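Local structure of esterase (3DOH) at residues Val112-Pro117 with Glu127-Lys132; Ala24-Tyr29 with Tyr80-Leu85; Asn326-Val331 with Tyr343-Lys348; Pro320-Glu325 with Asp357-Trp362. The protein hydrolyses carboxylic esters as a thermostable carboxylesterase that carries an immunoglobulin-like domain in front of an alpha/beta-hydrolase domain. One frame throughout, in Å; residues are numbered along the deposited sequence.

How the interactions relate
The four contacts come in two pairs, one in each domain of the chain. Interactions 1 and 2 lie in the immunoglobulin-like domain, centres about 12 Å apart, and belong to the same sheet; side chains of strands 19-29, 110-114 and 129-139 meet between them. Interactions 3 and 4 lie in the hydrolase domain, centres about 10 Å apart, with Val324 packed against Tyr343 and Glu345. Along the chain, interaction 2 closes before interaction 1 opens, and interaction 3 is nested within the loop closed by interaction 4. Between interactions 2 and 4 the nearest atoms are about 20 Å apart, so the beta-rich contacts stand well away from the probable catalytic histidine of interaction 4.

Interaction 1 of 4, residues Val112-Pro117 with Glu127-Lys132; sequences VSQLVP and EPFTSK
Val112, Ser113 and Gln114 pair with Ser131, Thr130 and Phe129 in antiparallel register. The backbone ladder has a bond from Val112 N to Ser131 O (2.7 Å), returned only weakly from Ser131 N, and a second pair of bonds joining Gln114 and Phe129. Ser113 and Thr130 form the non-hydrogen-bonded pair between them. Their hydroxyls supply a polar link instead: Ser113 OG and Thr130 OG1 are hydrogen-bonded at 2.8 Å, and a water bonded to Thr130 OG1 (2.8 Å) also reaches Gln114 O (3.0 Å).

On the face of Gln114 and Phe129 the ring packs against the aliphatic part of the glutamine. Phe129 CG sits between the backbone N and the carbonyl carbon (chi1 81°), and ring atom CE2 comes 3.8 Å from Gln114 CB, the amide and ring planes perpendicular. A second apolar contact lies beyond the strands, where Pro117 CG approaches Pro128 CD at 4.0 Å.

Gln114 NE2 is hydrogen-bonded to Val126 O. Val112 and Phe129 pack on strand 19-29, Ser113 and Leu115 bond through their backbones to Ser44 and Gln42 beside strand 110-114, and Leu115 and Thr130 meet Leu115 of a second subunit.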
loop_
_atom_site.group_PDB
_atom_site.type_symbol
_atom_site.label_atom_id
_atom_site.label_comp_id
_atom_site.label_asym_id
_atom_site.label_seq_id
_atom_site.Cartn_x
_atom_site.Cartn_y
_atom_site.Cartn_z
ATOM N N VAL A 112 -1.249 5.598 32.175
ATOM C CA VAL A 112 -0.049 4.982 31.748
ATOM C C VAL A 112 0.017 3.612 32.356
ATOM O O VAL A 112 -0.394 3.424 33.514
ATOM C CB VAL A 112 1.150 5.763 32.274
ATOM C CG1 VAL A 112 2.493 5.074 31.903
ATOM C CG2 VAL A 112 1.115 7.157 31.747
ATOM N N SER A 113 0.566 2.657 31.599
ATOM C CA SER A 113 0.808 1.337 32.134
ATOM C C SER A 113 2.135 0.693 31.811
ATOM O O SER A 113 2.618 0.731 30.680
ATOM C CB SER A 113 -0.265 0.393 31.666
ATOM O OG SER A 113 -1.334 0.473 32.551
ATOM N N GLN A 114 2.686 0.048 32.826
ATOM C CA GLN A 114 3.654 -0.982 32.601
ATOM C C GLN A 114 2.915 -2.274 32.569
ATOM O O GLN A 114 2.307 -2.629 33.540
ATOM C CB GLN A 114 4.648 -1.026 33.728
ATOM C CG GLN A 114 5.736 -1.982 33.443
ATOM C CD GLN A 114 6.338 -2.432 34.700
ATOM O OE1 GLN A 114 6.680 -1.606 35.537
ATOM N NE2 GLN A 114 6.455 -3.747 34.880
ATOM N N LEU A 115 2.990 -2.990 31.461
ATOM C CA LEU A 115 2.075 -4.084 31.199
ATOM C C LEU A 115 2.579 -5.448 31.628
ATOM O O LEU A 115 1.791 -6.351 31.913
ATOM C CB LEU A 115 1.770 -4.132 29.716
ATOM C CG LEU A 115 1.073 -2.901 29.186
ATOM C CD1 LEU A 115 1.100 -2.843 27.644
ATOM C CD2 LEU A 115 -0.331 -2.892 29.713
ATOM N N VAL A 116 3.892 -5.595 31.622
ATOM C CA VAL A 116 4.540 -6.845 31.884
ATOM C C VAL A 116 5.550 -6.547 32.962
ATOM O O VAL A 116 5.925 -5.368 33.157
ATOM C CB VAL A 116 5.298 -7.331 30.655
ATOM C CG1 VAL A 116 4.327 -7.745 29.565
ATOM C CG2 VAL A 116 6.308 -6.281 30.171
ATOM N N PRO A 117 6.023 -7.589 33.664
ATOM C CA PRO A 117 7.020 -7.307 34.679
ATOM C C PRO A 117 8.256 -6.758 33.983
ATOM O O PRO A 117 8.369 -6.909 32.778
ATOM C CB PRO A 117 7.275 -8.690 35.297
ATOM C CG PRO A 117 6.049 -9.491 34.967
ATOM C CD PRO A 117 5.707 -9.024 33.595
ATOM N N GLU A 127 6.639 -5.283 39.259
ATOM C CA GLU A 127 5.388 -5.810 38.738
ATOM C C GLU A 127 4.607 -4.733 37.966
ATOM O O GLU A 127 4.773 -3.532 38.220
ATOM C CB GLU A 127 4.549 -6.454 39.867
ATOM C CG GLU A 127 5.166 -7.749 40.486
ATOM C CD GLU A 127 5.194 -8.966 39.523
ATOM O OE1 GLU A 127 4.134 -9.313 38.964
ATOM O OE2 GLU A 127 6.273 -9.587 39.323
ATOM N N PRO A 128 3.794 -5.158 36.981
ATOM C CA PRO A 128 2.856 -4.271 36.280
ATOM C C PRO A 128 2.085 -3.272 37.190
ATOM O O PRO A 128 1.702 -3.609 38.320
ATOM C CB PRO A 128 1.889 -5.253 35.644
ATOM C CG PRO A 128 2.703 -6.460 35.379
ATOM C CD PRO A 128 3.760 -6.528 36.440
ATOM N N PHE A 129 1.888 -2.047 36.701
ATOM C CA PHE A 129 1.082 -1.036 37.398
ATOM C C PHE A 129 0.328 -0.206 36.374
ATOM O O PHE A 129 0.681 -0.184 35.204
ATOM C CB PHE A 129 1.953 -0.112 38.289
ATOM C CG PHE A 129 2.638 1.003 37.527
ATOM C CD1 PHE A 129 1.955 2.216 37.252
ATOM C CD2 PHE A 129 3.938 0.835 37.043
ATOM C CE1 PHE A 129 2.567 3.221 36.544
ATOM C CE2 PHE A 129 4.545 1.823 36.315
ATOM C CZ PHE A 129 3.871 3.023 36.076
ATOM N N THR A 130 -0.692 0.502 36.826
ATOM C CA THR A 130 -1.452 1.397 35.970
ATOM C C THR A 130 -1.753 2.609 36.794
ATOM O O THR A 130 -1.919 2.501 37.994
ATOM C CB THR A 130 -2.753 0.773 35.534
ATOM O OG1 THR A 130 -2.470 -0.487 34.936
ATOM C CG2 THR A 130 -3.462 1.650 34.516
ATOM N N SER A 131 -1.827 3.769 36.148
ATOM C CA SER A 131 -1.825 5.044 36.857
ATOM C C SER A 131 -2.230 6.195 35.941
ATOM O O SER A 131 -1.818 6.255 34.783
ATOM C CB SER A 131 -0.448 5.316 37.467
ATOM O OG SER A 131 -0.431 6.554 38.156
ATOM N N LYS A 132 -3.039 7.109 36.470
ATOM C CA LYS A 132 -3.109 8.491 35.944
ATOM C C LYS A 132 -1.707 9.125 36.113
ATOM O O LYS A 132 -0.830 8.534 36.754
ATOM C CB LYS A 132 -4.185 9.303 36.678
ATOM C CG LYS A 132 -5.634 9.058 36.210
ATOM C CD LYS A 132 -6.568 8.943 37.443
ATOM C CE LYS A 132 -8.114 9.079 37.144
ATOM N NZ LYS A 132 -8.696 8.161 36.057
HETATM O O HOH W 1 -0.565 -2.485 34.414
#

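Interaction 2 of 4, residues Ala24-Tyr29 with Tyr80-Leu85; sequences AVVIEY and YVVLEL
Ile27 and Val81 make one of two hydrogen-bonded pairs in this antiparallel ladder: Ile27 N donates to Val81 O at 2.7 Å, and Val81 N returns a bond to Ile27 O that is nearly straight, 172° at the hydrogen. Val25 and Leu83 repeat the pattern two residues along. Between these pairs Val26 stands beside Val82, with Val26 CG2 against Val82 CG2 at 3.7 Å, while Val26 CG1 reaches Tyr80 CD1 at the same distance.

At one end of that face Glu28 runs alongside Tyr80 and points the same way. Its CG is anti to the backbone N (chi1 179°) and the chain stays extended, which carries the carboxylate up to the phenol: Glu28 OE2 lies 3.0 Å from Tyr80 OH, with the two planes 22° apart. The other face carries Val25, Ile27, Val81 and Leu83. Leu83 CD1 is 4.1 Å from both Val25 CG1 and Ile27 CD1. Val81 CG2 also comes 3.8 Å from Tyr29 CE2.

Strands 19-29 and 80-85 are neighbours in the sheet of the immunoglobulin-like, E-set-related N-terminal domain. The face of Val25 and Leu83 turns inward, onto Val45 and Phe43 of strand 43-48.

Further out, Ile27 CG2 lies over one face of the Tyr29 ring, offset toward its rim, and the phenol oxygen is bonded to Gln114 OE1. Strand 8-16 flanks strand 19-29 through backbone bonds from Ala24 to Ile12 and Val26 to Thr10. Strand 53-64 lies beyond strand 80-85, where Val82 touches Tyr62 and Tyr80 touches Asn64.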
loop_
_atom_site.group_PDB
_atom_site.type_symbol
_atom_site.label_atom_id
_atom_site.label_comp_id
_atom_site.label_asym_id
_atom_site.label_seq_id
_atom_site.Cartn_x
_atom_site.Cartn_y
_atom_site.Cartn_z
ATOM N N ALA A 24 6.715 13.130 25.954
ATOM C CA ALA A 24 7.203 11.972 26.680
ATOM C C ALA A 24 6.477 11.763 27.997
ATOM O O ALA A 24 5.800 12.655 28.493
ATOM C CB ALA A 24 8.692 12.055 26.874
ATOM N N VAL A 25 6.578 10.555 28.516
ATOM C CA VAL A 25 6.084 10.235 29.820
ATOM C C VAL A 25 7.282 9.637 30.541
ATOM O O VAL A 25 7.930 8.714 30.028
ATOM C CB VAL A 25 4.915 9.229 29.722
ATOM C CG1 VAL A 25 4.732 8.507 31.016
ATOM C CG2 VAL A 25 3.635 9.931 29.314
ATOM N N VAL A 26 7.592 10.199 31.702
ATOM C CA VAL A 26 8.684 9.702 32.549
ATOM C C VAL A 26 8.165 9.083 33.853
ATOM O O VAL A 26 7.445 9.727 34.629
ATOM C CB VAL A 26 9.688 10.828 32.896
ATOM C CG1 VAL A 26 10.662 10.378 33.944
ATOM C CG2 VAL A 26 10.452 11.281 31.651
ATOM N N ILE A 27 8.550 7.840 34.103
ATOM C CA ILE A 27 8.124 7.137 35.309
ATOM C C ILE A 27 9.304 7.048 36.262
ATOM O O ILE A 27 10.368 6.610 35.861
ATOM C CB ILE A 27 7.617 5.702 34.995
ATOM C CG1 ILE A 27 6.595 5.724 33.824
ATOM C CG2 ILE A 27 7.121 5.029 36.299
ATOM C CD1 ILE A 27 6.414 4.435 33.063
ATOM N N GLU A 28 9.124 7.494 37.506
ATOM C CA GLU A 28 10.167 7.337 38.534
ATOM C C GLU A 28 9.869 6.083 39.330
ATOM O O GLU A 28 8.904 6.042 40.111
ATOM C CB GLU A 28 10.288 8.552 39.474
ATOM C CG GLU A 28 11.370 8.353 40.560
ATOM C CD GLU A 28 11.756 9.631 41.340
ATOM O OE1 GLU A 28 10.891 10.435 41.753
ATOM O OE2 GLU A 28 12.968 9.818 41.553
ATOM N N TYR A 29 10.695 5.069 39.111
ATOM C CA TYR A 29 10.595 3.805 39.810
ATOM C C TYR A 29 11.263 3.832 41.194
ATOM O O TYR A 29 12.173 4.634 41.419
ATOM C CB TYR A 29 11.201 2.721 38.926
ATOM C CG TYR A 29 10.218 2.235 37.874
ATOM C CD1 TYR A 29 9.232 1.296 38.198
ATOM C CD2 TYR A 29 10.258 2.724 36.564
ATOM C CE1 TYR A 29 8.326 0.842 37.242
ATOM C CE2 TYR A 29 9.365 2.274 35.595
ATOM C CZ TYR A 29 8.397 1.337 35.937
ATOM O OH TYR A 29 7.487 0.888 34.991
ATOM N N TYR A 80 14.648 6.606 36.520
ATOM C CA TYR A 80 13.696 7.196 35.590
ATOM C C TYR A 80 13.576 6.390 34.311
ATOM O O TYR A 80 14.584 6.062 33.663
ATOM C CB TYR A 80 14.073 8.631 35.264
ATOM C CG TYR A 80 14.060 9.540 36.445
ATOM C CD1 TYR A 80 12.866 10.071 36.902
ATOM C CD2 TYR A 80 15.239 9.871 37.115
ATOM C CE1 TYR A 80 12.825 10.922 37.990
ATOM C CE2 TYR A 80 15.212 10.726 38.233
ATOM C CZ TYR A 80 13.986 11.250 38.651
ATOM O OH TYR A 80 13.888 12.080 39.731
ATOM N N VAL A 81 12.344 6.068 33.947
ATOM C CA VAL A 81 12.082 5.443 32.671
ATOM C C VAL A 81 11.309 6.428 31.784
ATOM O O VAL A 81 10.234 6.946 32.151
ATOM C CB VAL A 81 11.370 4.073 32.841
ATOM C CG1 VAL A 81 10.730 3.595 31.526
ATOM C CG2 VAL A 81 12.356 3.045 33.387
ATOM N N VAL A 82 11.915 6.685 30.627
ATOM C CA VAL A 82 11.386 7.559 29.623
ATOM C C VAL A 82 10.695 6.774 28.535
ATOM O O VAL A 82 11.261 5.856 27.946
ATOM C CB VAL A 82 12.497 8.401 28.967
ATOM C CG1 VAL A 82 11.947 9.196 27.720
ATOM C CG2 VAL A 82 13.083 9.361 29.973
ATOM N N LEU A 83 9.465 7.175 28.264
ATOM C CA LEU A 83 8.693 6.637 27.172
ATOM C C LEU A 83 8.507 7.791 26.226
ATOM O O LEU A 83 7.796 8.735 26.548
ATOM C CB LEU A 83 7.308 6.227 27.681
ATOM C CG LEU A 83 7.198 5.205 28.814
ATOM C CD1 LEU A 83 5.753 4.997 29.101
ATOM C CD2 LEU A 83 7.881 3.895 28.438
ATOM N N GLU A 84 9.143 7.752 25.069
ATOM C CA GLU A 84 8.973 8.825 24.120
ATOM C C GLU A 84 7.730 8.575 23.262
ATOM O O GLU A 84 7.394 7.443 22.946
ATOM C CB GLU A 84 10.277 8.995 23.336
ATOM C CG GLU A 84 10.134 9.035 21.831
ATOM C CD GLU A 84 11.078 10.028 21.178
ATOM O OE1 GLU A 84 12.190 10.267 21.726
ATOM O OE2 GLU A 84 10.676 10.587 20.124
ATOM N N LEU A 85 7.026 9.631 22.896
ATOM C CA LEU A 85 5.755 9.495 22.158
ATOM C C LEU A 85 5.757 10.144 20.762
ATOM O O LEU A 85 6.338 11.200 20.570
ATOM C CB LEU A 85 4.605 10.053 23.005
ATOM C CG LEU A 85 4.619 9.620 24.479
ATOM C CD1 LEU A 85 3.583 10.443 25.199
ATOM C CD2 LEU A 85 4.359 8.106 24.671
#

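Interaction 3 of 4, residues Asn326-Val331 with Tyr343-Lys348; sequences NSRVLV and YTEYEK. With SO4 (sulfate ion), chain D.
Within the beta-alpha-beta unit of strand 311-316, helix 325-336 and strand 341-346, Ser327, Arg328 and Val331 of the helix pack onto Tyr343 and Glu345 of the second strand. A two-pronged salt bridge is the main polar link. The Arg328 guanidinium approaches side-on, with NE bonded to Glu345 OE1 (2.7 Å) and NH2 to Glu345 OE2 (2.5 Å). Both oxygens are met on their syn sides, and the two groups are nearly coplanar, 18° apart. Arg328 is extended from CG to NE, which carries its end across to the strand.

Glu345 OE1 is gripped a second time, from its anti side, by Tyr343 OH at 2.6 Å. Two donors on one oxygen and a third on the other fix the rotation of the carboxylate and would be expected to stabilise its negative charge. Over the Tyr343 ring face, Val331 CG2 makes a CH-pi contact, 4.1 Å from the centroid, while Ser327 CB lies 3.8 Å from Tyr343 CE1.

After the strand, Lys348 N binds a sulfate oxygen, O3, at 3.0 Å; Arg207 of a neighbouring subunit binds the same ion. The helix rests on strand 311-316, where Ser327 and Val331 touch Val313. Strand 341-346 bonds to that strand through Thr344 and Val313, and Leu330 meets Trp278 of helix 272-283.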
loop_
_atom_site.group_PDB
_atom_site.type_symbol
_atom_site.label_atom_id
_atom_site.label_comp_id
_atom_site.label_asym_id
_atom_site.label_seq_id
_atom_site.Cartn_x
_atom_site.Cartn_y
_atom_site.Cartn_z
ATOM N N ASN A 326 -1.570 42.957 2.994
ATOM C CA ASN A 326 -1.250 43.619 4.220
ATOM C C ASN A 326 0.257 43.766 4.497
ATOM O O ASN A 326 0.693 44.811 4.964
ATOM C CB ASN A 326 -1.919 42.863 5.339
ATOM C CG ASN A 326 -3.310 43.362 5.629
ATOM O OD1 ASN A 326 -3.475 44.246 6.450
ATOM N ND2 ASN A 326 -4.310 42.798 4.987
ATOM N N SER A 327 1.053 42.735 4.227
ATOM C CA SER A 327 2.516 42.852 4.358
ATOM C C SER A 327 3.128 43.547 3.149
ATOM O O SER A 327 3.965 44.441 3.306
ATOM C CB SER A 327 3.176 41.489 4.514
ATOM O OG SER A 327 2.984 41.036 5.816
ATOM N N ARG A 328 2.703 43.143 1.955
ATOM C CA ARG A 328 3.203 43.761 0.712
ATOM C C ARG A 328 3.141 45.266 0.706
ATOM O O ARG A 328 4.102 45.917 0.256
ATOM C CB ARG A 328 2.496 43.250 -0.539
ATOM C CG ARG A 328 2.838 41.861 -0.874
ATOM C CD ARG A 328 1.880 41.384 -1.822
ATOM N NE ARG A 328 2.068 39.989 -2.143
ATOM C CZ ARG A 328 1.418 39.363 -3.114
ATOM N NH1 ARG A 328 0.567 40.035 -3.880
ATOM N NH2 ARG A 328 1.617 38.066 -3.313
ATOM N N VAL A 329 2.039 45.828 1.208
ATOM C CA VAL A 329 1.933 47.271 1.188
ATOM C C VAL A 329 2.971 47.943 2.094
ATOM O O VAL A 329 3.608 48.886 1.650
ATOM C CB VAL A 329 0.483 47.806 1.393
ATOM C CG1 VAL A 329 -0.027 47.493 2.818
ATOM C CG2 VAL A 329 0.450 49.286 1.115
ATOM N N LEU A 330 3.171 47.458 3.329
ATOM C CA LEU A 330 4.188 48.055 4.190
ATOM C C LEU A 330 5.575 47.884 3.568
ATOM O O LEU A 330 6.371 48.830 3.492
ATOM C CB LEU A 330 4.171 47.445 5.590
ATOM C CG LEU A 330 3.063 47.735 6.620
ATOM C CD1 LEU A 330 2.322 49.054 6.393
ATOM C CD2 LEU A 330 2.087 46.593 6.647
ATOM N N VAL A 331 5.859 46.674 3.101
ATOM C CA VAL A 331 7.189 46.393 2.547
ATOM C C VAL A 331 7.495 47.297 1.348
ATOM O O VAL A 331 8.591 47.889 1.280
ATOM C CB VAL A 331 7.359 44.926 2.150
ATOM C CG1 VAL A 331 8.642 44.754 1.476
ATOM C CG2 VAL A 331 7.303 44.064 3.358
ATOM N N TYR A 343 11.944 40.714 3.273
ATOM C CA TYR A 343 10.643 40.161 2.999
ATOM C C TYR A 343 10.780 38.833 2.307
ATOM O O TYR A 343 11.284 38.748 1.175
ATOM C CB TYR A 343 9.809 41.096 2.116
ATOM C CG TYR A 343 8.389 40.651 1.948
ATOM C CD1 TYR A 343 7.588 40.329 3.059
ATOM C CD2 TYR A 343 7.834 40.568 0.692
ATOM C CE1 TYR A 343 6.272 39.900 2.889
ATOM C CE2 TYR A 343 6.528 40.170 0.503
ATOM C CZ TYR A 343 5.737 39.835 1.579
ATOM O OH TYR A 343 4.410 39.421 1.334
ATOM N N THR A 344 10.324 37.810 3.028
ATOM C CA THR A 344 10.149 36.471 2.562
ATOM C C THR A 344 8.636 36.264 2.510
ATOM O O THR A 344 7.979 36.360 3.544
ATOM C CB THR A 344 10.740 35.526 3.606
ATOM O OG1 THR A 344 12.105 35.875 3.815
ATOM C CG2 THR A 344 10.655 34.080 3.156
ATOM N N GLU A 345 8.086 36.000 1.322
ATOM C CA GLU A 345 6.670 35.670 1.169
ATOM C C GLU A 345 6.533 34.263 0.655
ATOM O O GLU A 345 6.810 33.994 -0.527
ATOM C CB GLU A 345 5.986 36.605 0.204
ATOM C CG GLU A 345 4.495 36.358 0.038
ATOM C CD GLU A 345 3.873 37.214 -1.075
ATOM O OE1 GLU A 345 3.996 38.461 -1.043
ATOM O OE2 GLU A 345 3.267 36.639 -2.007
ATOM N N TYR A 346 6.103 33.378 1.546
ATOM C CA TYR A 346 5.840 31.987 1.229
ATOM C C TYR A 346 4.836 31.792 0.071
ATOM O O TYR A 346 3.668 32.186 0.180
ATOM C CB TYR A 346 5.357 31.238 2.495
ATOM C CG TYR A 346 6.335 31.293 3.651
ATOM C CD1 TYR A 346 7.538 30.589 3.590
ATOM C CD2 TYR A 346 6.060 32.046 4.799
ATOM C CE1 TYR A 346 8.469 30.629 4.628
ATOM C CE2 TYR A 346 6.977 32.096 5.866
ATOM C CZ TYR A 346 8.186 31.374 5.762
ATOM O OH TYR A 346 9.120 31.397 6.764
ATOM N N GLU A 347 5.323 31.187 -1.021
ATOM C CA GLU A 347 4.513 30.845 -2.202
ATOM C C GLU A 347 3.240 30.046 -1.881
ATOM O O GLU A 347 3.252 29.155 -1.014
ATOM C CB GLU A 347 5.310 29.968 -3.159
ATOM C CG GLU A 347 6.374 30.623 -3.962
ATOM C CD GLU A 347 7.057 29.582 -4.893
ATOM O OE1 GLU A 347 7.882 28.781 -4.367
ATOM O OE2 GLU A 347 6.752 29.555 -6.138
ATOM N N LYS A 348 2.183 30.339 -2.644
ATOM C CA LYS A 348 0.951 29.539 -2.668
ATOM C C LYS A 348 1.271 28.070 -2.687
ATOM O O LYS A 348 2.097 27.634 -3.483
ATOM C CB LYS A 348 0.141 29.858 -3.916
ATOM C CG LYS A 348 -1.130 29.015 -4.058
ATOM C CD LYS A 348 -2.125 29.623 -5.025
ATOM C CE LYS A 348 -3.360 28.758 -5.083
ATOM N NZ LYS A 348 -4.224 29.032 -3.919
HETATM S S SO4 D . 2.449 32.480 -5.953
HETATM O O1 SO4 D . 3.779 32.609 -6.613
HETATM O O2 SO4 D . 1.400 33.397 -6.365
HETATM O O3 SO4 D . 2.637 32.587 -4.501
HETATM O O4 SO4 D . 1.877 31.197 -6.346
#

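Interaction 4 of 4, residues Pro320-Glu325 with Asp357-Trp362; sequences PVVPVE and DPHGSW. With SO4 (sulfate ion), chain C.
His359 presents one ring face to Val321, whose CB stands over the ring centre, 3.7 Å above the plane and 10° off the normal, in a CH-pi contact. The valine side chain crosses the imidazole at about a right angle, with Val321 CG2 near His359 CG (3.7 Å). The opposite face is covered by Trp362 CZ3, offset toward the rim. Val322 CG2 meets His359 CE1 obliquely at 3.8 Å. Next to the histidine in sequence, Pro358 CG packs on Pro320 CD at 4.1 Å.

CG of His359 is anti to the backbone N (chi1 179°), which sets the base of the ring beside Val321. NE2 donates to sulfate O4 (2.6 Å) near the ring plane, and NE2 and Ser271 OG are also hydrogen-bonded; ND1 is bonded to Asp319 OD2. This is consistent with a Ser-His-Asp catalytic triad and with the sulfate, probably from the crystallisation liquor and also bound by Ala183 N and Ser271 OG, occupying the active site. Asp319 OD1 in turn accepts from the backbone N of Val321 and Val322, tying it to the same loop.

A type I turn from Asp357 to Gly360 carries the histidine, and an Asx turn braces it through His359 N to Asp357 OD1 (2.8 Å). The 320-325 loop joins strand 311-316 to helix 325-336, and the 357-362 loop leads from helix 350-353 into helix 362-366.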
loop_
_atom_site.group_PDB
_atom_site.type_symbol
_atom_site.label_atom_id
_atom_site.label_comp_id
_atom_site.label_asym_id
_atom_site.label_seq_id
_atom_site.Cartn_x
_atom_site.Cartn_y
_atom_site.Cartn_z
ATOM N N PRO A 320 -5.525 32.847 4.085
ATOM C CA PRO A 320 -6.941 33.132 3.899
ATOM C C PRO A 320 -7.578 33.957 5.032
ATOM O O PRO A 320 -8.759 34.320 4.941
ATOM C CB PRO A 320 -7.561 31.743 3.898
ATOM C CG PRO A 320 -6.740 30.990 4.872
ATOM C CD PRO A 320 -5.323 31.547 4.753
ATOM N N VAL A 321 -6.817 34.212 6.092
ATOM C CA VAL A 321 -7.291 34.975 7.255
ATOM C C VAL A 321 -6.827 36.450 7.153
ATOM O O VAL A 321 -7.641 37.364 7.303
ATOM C CB VAL A 321 -6.741 34.358 8.605
ATOM C CG1 VAL A 321 -7.127 35.211 9.837
ATOM C CG2 VAL A 321 -7.169 32.909 8.747
ATOM N N VAL A 322 -5.520 36.645 6.910
ATOM C CA VAL A 322 -4.915 37.948 6.812
ATOM C C VAL A 322 -4.272 38.092 5.433
ATOM O O VAL A 322 -3.194 37.558 5.189
ATOM C CB VAL A 322 -3.835 38.150 7.888
ATOM C CG1 VAL A 322 -3.082 39.475 7.658
ATOM C CG2 VAL A 322 -4.448 38.091 9.332
ATOM N N PRO A 323 -4.940 38.828 4.519
ATOM C CA PRO A 323 -4.527 38.984 3.111
ATOM C C PRO A 323 -3.041 39.325 3.058
ATOM O O PRO A 323 -2.571 40.121 3.887
ATOM C CB PRO A 323 -5.324 40.208 2.640
ATOM C CG PRO A 323 -6.399 40.452 3.639
ATOM C CD PRO A 323 -6.150 39.603 4.858
ATOM N N VAL A 324 -2.295 38.731 2.130
ATOM C CA VAL A 324 -0.832 38.927 2.102
ATOM C C VAL A 324 -0.535 40.390 1.725
ATOM O O VAL A 324 0.542 40.945 2.048
ATOM C CB VAL A 324 -0.151 37.920 1.124
ATOM C CG1 VAL A 324 -0.690 38.089 -0.317
ATOM C CG2 VAL A 324 1.369 38.028 1.140
ATOM N N GLU A 325 -1.507 41.020 1.045
ATOM C CA GLU A 325 -1.361 42.418 0.622
ATOM C C GLU A 325 -1.054 43.328 1.829
ATOM O O GLU A 325 -0.363 44.323 1.711
ATOM C CB GLU A 325 -2.602 42.865 -0.154
ATOM C CG GLU A 325 -2.720 44.364 -0.365
ATOM C CD GLU A 325 -1.952 44.860 -1.609
ATOM O OE1 GLU A 325 -0.816 44.346 -1.906
ATOM O OE2 GLU A 325 -2.507 45.771 -2.296
ATOM N N ASP A 357 -1.609 24.867 7.858
ATOM C CA ASP A 357 -2.602 25.860 7.491
ATOM C C ASP A 357 -1.853 27.119 6.938
ATOM O O ASP A 357 -0.903 27.582 7.587
ATOM C CB ASP A 357 -3.400 26.194 8.757
ATOM C CG ASP A 357 -4.527 27.213 8.506
ATOM O OD1 ASP A 357 -4.239 28.380 8.073
ATOM O OD2 ASP A 357 -5.710 26.821 8.750
ATOM N N PRO A 358 -2.242 27.664 5.742
ATOM C CA PRO A 358 -1.396 28.789 5.267
ATOM C C PRO A 358 -1.420 30.043 6.155
ATOM O O PRO A 358 -0.615 30.911 5.970
ATOM C CB PRO A 358 -1.890 29.079 3.816
ATOM C CG PRO A 358 -3.103 28.346 3.631
ATOM C CD PRO A 358 -3.328 27.363 4.790
ATOM N N HIS A 359 -2.324 30.145 7.104
ATOM C CA HIS A 359 -2.273 31.292 7.996
ATOM C C HIS A 359 -1.077 31.201 8.981
ATOM O O HIS A 359 -0.461 32.235 9.312
ATOM C CB HIS A 359 -3.609 31.514 8.718
ATOM C CG HIS A 359 -3.589 32.663 9.669
ATOM N ND1 HIS A 359 -3.058 33.888 9.337
ATOM C CD2 HIS A 359 -4.023 32.778 10.947
ATOM C CE1 HIS A 359 -3.157 34.711 10.372
ATOM N NE2 HIS A 359 -3.746 34.062 11.357
ATOM N N GLY A 360 -0.723 29.982 9.394
ATOM C CA GLY A 360 0.381 29.763 10.319
ATOM C C GLY A 360 1.794 30.041 9.833
ATOM O O GLY A 360 2.722 29.311 10.169
ATOM N N SER A 361 2.001 31.110 9.083
ATOM C CA SER A 361 3.317 31.346 8.509
ATOM C C SER A 361 4.375 31.587 9.571
ATOM O O SER A 361 5.565 31.710 9.253
ATOM C CB SER A 361 3.296 32.475 7.476
ATOM O OG SER A 361 2.575 33.595 7.944
ATOM N N TRP A 362 3.957 31.667 10.833
ATOM C CA TRP A 362 4.921 31.870 11.914
ATOM C C TRP A 362 5.747 30.589 12.129
ATOM O O TRP A 362 6.891 30.629 12.626
ATOM C CB TRP A 362 4.210 32.293 13.182
ATOM C CG TRP A 362 3.031 31.415 13.576
ATOM C CD1 TRP A 362 3.079 30.241 14.304
ATOM C CD2 TRP A 362 1.637 31.648 13.287
ATOM N NE1 TRP A 362 1.796 29.732 14.469
ATOM C CE2 TRP A 362 0.898 30.577 13.864
ATOM C CE3 TRP A 362 0.944 32.654 12.612
ATOM C CZ2 TRP A 362 -0.506 30.490 13.777
ATOM C CZ3 TRP A 362 -0.471 32.563 12.522
ATOM C CH2 TRP A 362 -1.172 31.494 13.119
HETATM S S SO4 C . -4.491 34.302 15.305
HETATM O O1 SO4 C . -5.880 33.891 15.517
HETATM O O2 SO4 C . -3.649 33.438 16.181
HETATM O O3 SO4 C . -4.381 35.754 15.582
HETATM O O4 SO4 C . -4.126 34.105 13.918
#